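Local coordinates for protein gamma-glutamyltranspeptidase (Streptomyces lincolnensis, PDB 6J3A) that is probably a transferase or hydrolase of the N-terminal nucleophile superfamily, an LmbA-like homologue of gamma-glutamyltranspeptidase whose substrate is not established, at residues Val61-Val72 and Leu483-Pro494. Numbering follows the deposited sequence.
Sequences VPILLAPAGGEV and LTPSIALRDGIP
Face-to-face packing of two beta layers brings Pro62, Leu64 and Ala66 of strand 61-66 onto Leu483, Pro485 and Ile487. The axes of strands 61-66 and 486-490 pass 7.4 Å apart at 24°; no hydrogen bond links the two segments, which are joined by van der Waals packing, of side chains on one another and on backbone atoms. At one end the Pro62 ring meets the Leu483 side chain at about a right angle, its CD 3.4 Å from Leu483 CB, while Pro62 CB lies 3.7 Å from Pro485 CD. With an alanine here in place of Pro62, CG and CD would be missing, which is likely to open a gap beside Leu483 CB. Leu64 reaches over the Pro485-Ser486 backbone with CD1, and its CB meets Ile487 CD1 at 3.7 Å. Ile487 has CG1 anti to its carbonyl carbon (chi1 -75°), which extends CD1 between the strands, where it also touches Ala66 CB at 3.8 Å. Ala66 CB in turn packs 4.0 Å from Pro494 CB, just past the type I' turn Arg490-Ile493. At this other end, Val72 CG2 lies 3.9 Å from Leu489 CD2 as the two side chains run past each other in opposite directions. On the far face of strand 61-66, Val61 and Ile63 cover Trp115 of helix 111-122; Thr484, pointing away from that strand, hydrogen-bonds through OG1 to Asp507 of helix 506-519. Helices on both sides of two beta layers are consistent with the alpha-beta-beta-alpha sandwich of Ntn hydrolases.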
loop_
_atom_site.group_PDB
_atom_site.type_symbol
_atom_site.label_atom_id
_atom_site.label_comp_id
_atom_site.label_asym_id
_atom_site.label_seq_id
_atom_site.Cartn_x
_atom_site.Cartn_y
_atom_site.Cartn_z
ATOM N N VAL A 61 16.841 -16.218 11.694
ATOM C CA VAL A 61 15.396 -16.070 11.581
ATOM C C VAL A 61 14.665 -17.169 12.369
ATOM O O VAL A 61 14.957 -18.346 12.192
ATOM C CB VAL A 61 14.928 -16.058 10.098
ATOM C CG1 VAL A 61 15.220 -17.371 9.387
ATOM C CG2 VAL A 61 13.448 -15.733 10.010
ATOM N N PRO A 62 13.737 -16.784 13.266
ATOM C CA PRO A 62 12.664 -17.697 13.692
ATOM C C PRO A 62 11.497 -17.651 12.713
ATOM O O PRO A 62 11.055 -16.567 12.354
ATOM C CB PRO A 62 12.212 -17.141 15.054
ATOM C CG PRO A 62 13.096 -15.983 15.362
ATOM C CD PRO A 62 13.786 -15.571 14.098
ATOM N N ILE A 63 10.996 -18.809 12.299
ATOM C CA ILE A 63 9.828 -18.863 11.423
ATOM C C ILE A 63 8.691 -19.605 12.122
ATOM O O ILE A 63 8.880 -20.720 12.598
ATOM C CB ILE A 63 10.146 -19.557 10.088
ATOM C CG1 ILE A 63 11.405 -18.955 9.450
ATOM C CG2 ILE A 63 8.958 -19.439 9.133
ATOM C CD1 ILE A 63 11.977 -19.795 8.326
ATOM N N LEU A 64 7.523 -18.968 12.182
ATOM C CA LEU A 64 6.292 -19.608 12.632
ATOM C C LEU A 64 5.454 -19.968 11.427
ATOM O O LEU A 64 5.063 -19.087 10.668
ATOM C CB LEU A 64 5.486 -18.661 13.508
ATOM C CG LEU A 64 5.838 -18.663 14.987
ATOM C CD1 LEU A 64 5.231 -17.442 15.651
ATOM C CD2 LEU A 64 5.335 -19.932 15.654
ATOM N N LEU A 65 5.148 -21.247 11.270
ATOM C CA LEU A 65 4.330 -21.695 10.156
ATOM C C LEU A 65 3.028 -22.314 10.672
ATOM O O LEU A 65 2.993 -22.925 11.741
ATOM C CB LEU A 65 5.098 -22.655 9.241
ATOM C CG LEU A 65 5.906 -23.822 9.823
ATOM C CD1 LEU A 65 6.072 -24.915 8.770
ATOM C CD2 LEU A 65 7.281 -23.397 10.334
ATOM N N ALA A 66 1.961 -22.120 9.907
ATOM C CA ALA A 66 0.643 -22.651 10.231
ATOM C C ALA A 66 0.024 -23.152 8.938
ATOM O O ALA A 66 -0.829 -22.466 8.373
ATOM C CB ALA A 66 -0.225 -21.572 10.855
ATOM N N PRO A 67 0.464 -24.343 8.450
ATOM C CA PRO A 67 -0.104 -24.934 7.218
ATOM C C PRO A 67 -1.617 -25.162 7.335
ATOM O O PRO A 67 -2.106 -25.485 8.410
ATOM C CB PRO A 67 0.651 -26.269 7.060
ATOM C CG PRO A 67 1.775 -26.236 8.038
ATOM C CD PRO A 67 1.380 -25.280 9.126
ATOM N N ALA A 68 -2.336 -24.982 6.234
ATOM C CA ALA A 68 -3.804 -24.968 6.230
ATOM C C ALA A 68 -4.429 -25.990 7.183
ATOM O O ALA A 68 -5.124 -25.622 8.138
ATOM C CB ALA A 68 -4.323 -25.173 4.816
ATOM N N GLY A 69 -4.143 -27.261 6.941
ATOM C CA GLY A 69 -4.736 -28.338 7.734
ATOM C C GLY A 69 -4.188 -28.480 9.149
ATOM O O GLY A 69 -4.948 -28.489 10.119
ATOM N N GLY A 70 -2.867 -28.561 9.266
ATOM C CA GLY A 70 -2.220 -29.073 10.480
ATOM C C GLY A 70 -1.775 -28.107 11.574
ATOM O O GLY A 70 -2.359 -27.037 11.779
ATOM N N GLU A 71 -0.713 -28.525 12.262
ATOM C CA GLU A 71 -0.235 -27.916 13.506
ATOM C C GLU A 71 0.660 -26.696 13.298
ATOM O O GLU A 71 1.522 -26.683 12.402
ATOM C CB GLU A 71 0.575 -28.940 14.322
ATOM C CG GLU A 71 -0.235 -29.817 15.269
ATOM C CD GLU A 71 0.623 -30.909 15.913
ATOM O OE1 GLU A 71 0.067 -31.992 16.208
ATOM O OE2 GLU A 71 1.853 -30.702 16.114
ATOM N N VAL A 72 0.474 -25.702 14.169
ATOM C CA VAL A 72 1.385 -24.570 14.256
ATOM C C VAL A 72 2.757 -25.069 14.741
ATOM O O VAL A 72 2.872 -25.722 15.776
ATOM C CB VAL A 72 0.841 -23.447 15.167
ATOM C CG1 VAL A 72 1.852 -22.311 15.330
ATOM C CG2 VAL A 72 -0.418 -22.868 14.567
ATOM N N LEU A 483 14.416 -11.913 18.359
ATOM C CA LEU A 483 13.579 -12.207 17.202
ATOM C C LEU A 483 12.393 -13.064 17.608
ATOM O O LEU A 483 12.568 -14.169 18.117
ATOM C CB LEU A 483 14.404 -12.932 16.137
ATOM C CG LEU A 483 15.781 -12.311 15.826
ATOM C CD1 LEU A 483 16.390 -13.004 14.617
ATOM C CD2 LEU A 483 15.730 -10.788 15.655
ATOM N N THR A 484 11.189 -12.559 17.351
ATOM C CA THR A 484 9.996 -13.132 17.924
ATOM C C THR A 484 8.737 -12.888 17.090
ATOM O O THR A 484 7.930 -12.000 17.395
ATOM C CB THR A 484 9.810 -12.662 19.383
ATOM O OG1 THR A 484 8.581 -13.185 19.885
ATOM C CG2 THR A 484 9.837 -11.129 19.514
ATOM N N PRO A 485 8.538 -13.712 16.049
ATOM C CA PRO A 485 7.280 -13.634 15.302
ATOM C C PRO A 485 6.103 -14.215 16.091
ATOM O O PRO A 485 6.306 -14.875 17.116
ATOM C CB PRO A 485 7.556 -14.464 14.040
ATOM C CG PRO A 485 8.645 -15.403 14.420
ATOM C CD PRO A 485 9.406 -14.803 15.570
ATOM N N SER A 486 4.893 -13.985 15.593
ATOM C CA SER A 486 3.663 -14.436 16.249
ATOM C C SER A 486 2.701 -15.056 15.259
ATOM O O SER A 486 2.651 -14.664 14.084
ATOM C CB SER A 486 2.940 -13.269 16.925
ATOM O OG SER A 486 3.816 -12.520 17.747
ATOM N N ILE A 487 1.955 -16.038 15.743
ATOM C CA ILE A 487 0.753 -16.509 15.077
ATOM C C ILE A 487 -0.353 -16.575 16.131
ATOM O O ILE A 487 -0.142 -17.076 17.231
ATOM C CB ILE A 487 0.976 -17.863 14.358
ATOM C CG1 ILE A 487 1.790 -17.636 13.080
ATOM C CG2 ILE A 487 -0.361 -18.522 14.019
ATOM C CD1 ILE A 487 1.997 -18.860 12.208
ATOM N N ALA A 488 -1.530 -16.057 15.799
ATOM C CA ALA A 488 -2.665 -16.088 16.726
ATOM C C ALA A 488 -3.755 -16.996 16.209
ATOM O O ALA A 488 -4.097 -16.957 15.034
ATOM C CB ALA A 488 -3.218 -14.697 16.982
ATOM N N LEU A 489 -4.266 -17.832 17.107
ATOM C CA LEU A 489 -5.439 -18.656 16.863
ATOM C C LEU A 489 -6.668 -18.031 17.524
ATOM O O LEU A 489 -6.555 -17.330 18.537
ATOM C CB LEU A 489 -5.226 -20.074 17.403
ATOM C CG LEU A 489 -3.845 -20.722 17.248
ATOM C CD1 LEU A 489 -3.855 -22.159 17.745
ATOM C CD2 LEU A 489 -3.400 -20.695 15.800
ATOM N N ARG A 490 -7.832 -18.277 16.934
ATOM C CA ARG A 490 -9.117 -17.958 17.563
ATOM C C ARG A 490 -9.900 -19.255 17.557
ATOM O O ARG A 490 -10.133 -19.818 16.486
ATOM C CB ARG A 490 -9.848 -16.861 16.784
ATOM C CG ARG A 490 -11.186 -16.428 17.359
ATOM C CD ARG A 490 -11.014 -15.592 18.612
ATOM N NE ARG A 490 -12.303 -15.092 19.106
ATOM C CZ ARG A 490 -13.216 -15.810 19.773
ATOM N NH1 ARG A 490 -13.023 -17.100 20.066
ATOM N NH2 ARG A 490 -14.351 -15.225 20.155
ATOM N N ASP A 491 -10.265 -19.741 18.749
ATOM C CA ASP A 491 -10.945 -21.035 18.910
ATOM C C ASP A 491 -10.111 -22.187 18.297
ATOM O O ASP A 491 -10.646 -23.123 17.679
ATOM C CB ASP A 491 -12.358 -20.960 18.290
ATOM C CG ASP A 491 -13.446 -21.575 19.173
ATOM O OD1 ASP A 491 -13.418 -21.413 20.411
ATOM O OD2 ASP A 491 -14.368 -22.193 18.606
ATOM N N GLY A 492 -8.795 -22.097 18.470
ATOM C CA GLY A 492 -7.867 -23.126 17.997
ATOM C C GLY A 492 -7.605 -23.167 16.504
ATOM O O GLY A 492 -6.979 -24.116 16.017
ATOM N N ILE A 493 -8.060 -22.139 15.786
ATOM C CA ILE A 493 -7.874 -22.042 14.339
ATOM C C ILE A 493 -6.936 -20.873 14.048
ATOM O O ILE A 493 -7.126 -19.786 14.593
ATOM C CB ILE A 493 -9.213 -21.848 13.581
ATOM C CG1 ILE A 493 -10.102 -23.085 13.755
ATOM C CG2 ILE A 493 -8.961 -21.618 12.086
ATOM C CD1 ILE A 493 -11.536 -22.885 13.321
ATOM N N PRO A 494 -5.935 -21.085 13.177
ATOM C CA PRO A 494 -5.048 -19.982 12.793
ATOM C C PRO A 494 -5.796 -18.860 12.064
ATOM O O PRO A 494 -6.374 -19.105 11.005
ATOM C CB PRO A 494 -4.022 -20.660 11.863
ATOM C CG PRO A 494 -4.085 -22.108 12.204
ATOM C CD PRO A 494 -5.528 -22.351 12.537
#